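Local coordinates for protein ubiquitin-conjugating enzyme (Plasmodium vivax, PDB 2FO3) that probably transfers activated ubiquitin from an E1 enzyme toward substrates as an E2 conjugating enzyme, this chain being its catalytic-core (UBC) domain, at residues L15-F18 / L19-P23. Numbering follows the deposited sequence.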
loop_
_atom_site.group_PDB
_atom_site.type_symbol
_atom_site.label_atom_id
_atom_site.label_comp_id
_atom_site.label_asym_id
_atom_site.label_seq_id
_atom_site.Cartn_x
_atom_site.Cartn_y
_atom_site.Cartn_z
ATOM N N LEU A 15 -3.561 -9.231 -7.563
ATOM C CA LEU A 15 -4.590 -9.657 -6.596
ATOM C C LEU A 15 -4.293 -11.076 -6.097
ATOM O O LEU A 15 -4.251 -11.307 -4.900
ATOM C CB LEU A 15 -5.975 -9.597 -7.214
ATOM C CG LEU A 15 -7.157 -10.092 -6.346
ATOM C CD1 LEU A 15 -7.259 -9.414 -4.967
ATOM C CD2 LEU A 15 -8.428 -9.893 -7.159
ATOM N N HIS A 16 -4.071 -12.008 -7.032
ATOM C CA HIS A 16 -3.595 -13.358 -6.680
ATOM C C HIS A 16 -2.365 -13.291 -5.804
ATOM O O HIS A 16 -2.282 -13.952 -4.775
ATOM C CB HIS A 16 -3.284 -14.179 -7.952
ATOM C CG HIS A 16 -2.511 -15.438 -7.674
ATOM N ND1 HIS A 16 -3.012 -16.467 -6.903
ATOM C CD2 HIS A 16 -1.273 -15.831 -8.068
ATOM C CE1 HIS A 16 -2.117 -17.443 -6.837
ATOM N NE2 HIS A 16 -1.050 -17.078 -7.526
ATOM N N ASN A 17 -1.380 -12.489 -6.216
ATOM C CA ASN A 17 -0.137 -12.426 -5.444
ATOM C C ASN A 17 -0.324 -11.947 -4.031
ATOM O O ASN A 17 0.253 -12.525 -3.091
ATOM C CB ASN A 17 0.914 -11.564 -6.156
ATOM C CG ASN A 17 2.182 -11.467 -5.362
ATOM O OD1 ASN A 17 2.504 -10.419 -4.795
ATOM N ND2 ASN A 17 2.882 -12.575 -5.250
ATOM N N PHE A 18 -1.131 -10.892 -3.874
ATOM C CA PHE A 18 -1.411 -10.304 -2.589
ATOM C C PHE A 18 -2.204 -11.280 -1.704
ATOM O O PHE A 18 -1.890 -11.444 -0.539
ATOM C CB PHE A 18 -2.189 -9.008 -2.749
ATOM C CG PHE A 18 -2.062 -8.091 -1.575
ATOM C CD1 PHE A 18 -1.218 -6.979 -1.639
ATOM C CD2 PHE A 18 -2.775 -8.327 -0.403
ATOM C CE1 PHE A 18 -1.109 -6.113 -0.553
ATOM C CE2 PHE A 18 -2.660 -7.474 0.718
ATOM C CZ PHE A 18 -1.846 -6.368 0.644
ATOM N N LEU A 19 -3.223 -11.925 -2.268
ATOM C CA LEU A 19 -4.055 -12.853 -1.459
ATOM C C LEU A 19 -3.264 -14.060 -1.056
ATOM O O LEU A 19 -3.415 -14.562 0.046
ATOM C CB LEU A 19 -5.288 -13.298 -2.224
ATOM C CG LEU A 19 -6.286 -12.174 -2.497
ATOM C CD1 LEU A 19 -7.423 -12.689 -3.395
ATOM C CD2 LEU A 19 -6.823 -11.532 -1.177
ATOM N N ASN A 20 -2.417 -14.532 -1.965
ATOM C CA ASN A 20 -1.583 -15.706 -1.682
ATOM C C ASN A 20 -0.377 -15.384 -0.784
ATOM O O ASN A 20 -0.007 -16.176 0.103
ATOM C CB ASN A 20 -1.154 -16.364 -2.987
ATOM C CG ASN A 20 -1.400 -17.841 -2.988
ATOM O OD1 ASN A 20 -0.595 -18.610 -3.519
ATOM N ND2 ASN A 20 -2.530 -18.266 -2.384
ATOM N N ASN A 21 0.188 -14.192 -0.961
ATOM C CA ASN A 21 1.352 -13.778 -0.199
ATOM C C ASN A 21 1.156 -12.358 0.343
ATOM O O ASN A 21 1.813 -11.409 -0.133
ATOM C CB ASN A 21 2.620 -13.897 -1.085
ATOM C CG ASN A 21 3.896 -13.352 -0.406
ATOM O OD1 ASN A 21 4.044 -13.379 0.826
ATOM N ND2 ASN A 21 4.828 -12.854 -1.228
ATOM N N PRO A 22 0.252 -12.196 1.341
ATOM C CA PRO A 22 -0.014 -10.838 1.836
ATOM C C PRO A 22 1.144 -10.319 2.681
ATOM O O PRO A 22 1.804 -11.110 3.358
ATOM C CB PRO A 22 -1.245 -11.030 2.726
ATOM C CG PRO A 22 -1.120 -12.461 3.211
ATOM C CD PRO A 22 -0.527 -13.219 2.083
ATOM N N PRO A 23 1.395 -9.003 2.656
ATOM C CA PRO A 23 2.413 -8.458 3.549
ATOM C C PRO A 23 2.064 -8.767 5.000
ATOM O O PRO A 23 0.879 -8.901 5.346
ATOM C CB PRO A 23 2.308 -6.943 3.321
ATOM C CG PRO A 23 1.731 -6.794 2.009
ATOM C CD PRO A 23 0.772 -7.949 1.840
#
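Pro23 CD lies over one face of the Phe18 ring, 3.6 Å from its centroid. This is a CH-pi contact. The methylene sits toward the rim, and its closest ring atom is Phe18 CZ, 3.3 Å from Pro23 CD. The two side chains cross at about a right angle. Phe18 CG is anti to the backbone N (chi1 -158°), which carries the ring toward the C-terminal end of the helix, where Pro23 meets it. Pro22 CB comes obliquely to the same ring, 4.3 Å from Phe18 CE2. The imidazole of His16 and the amide of Asn20 lie side by side on the exposed surface, their planes 30° apart. Asn20 OD1 is 3.8 Å from His16 CE1.

One turn of helix also brings two leucines together, with Leu15 CD1 3.6 Å from Leu19 CD1. Both touch Leu28 of strand 26-30, as does Phe18.

Three backbone bonds close the last turns: Leu19 N to Leu15 O, Asn20 N to His16 O and Asn21 N to Asn17 O. Asn21 N lies only 2.7 Å from Asn17 O, but that bond is bent, with an N-H...O angle of 142°. Asn21 is the first residue to leave helical geometry. Pro22 has no N-H to give, so Phe18 O, 2.9 Å from Pro22 N, gets no helical bond from it. The Pro23 side chain also touches Ser106, Val109 and Ile113 of helix 105-116. This is the C-terminal end of a helix followed by prolines, where the N-terminal helix of the UBC fold passes into the loop before the antiparallel sheet.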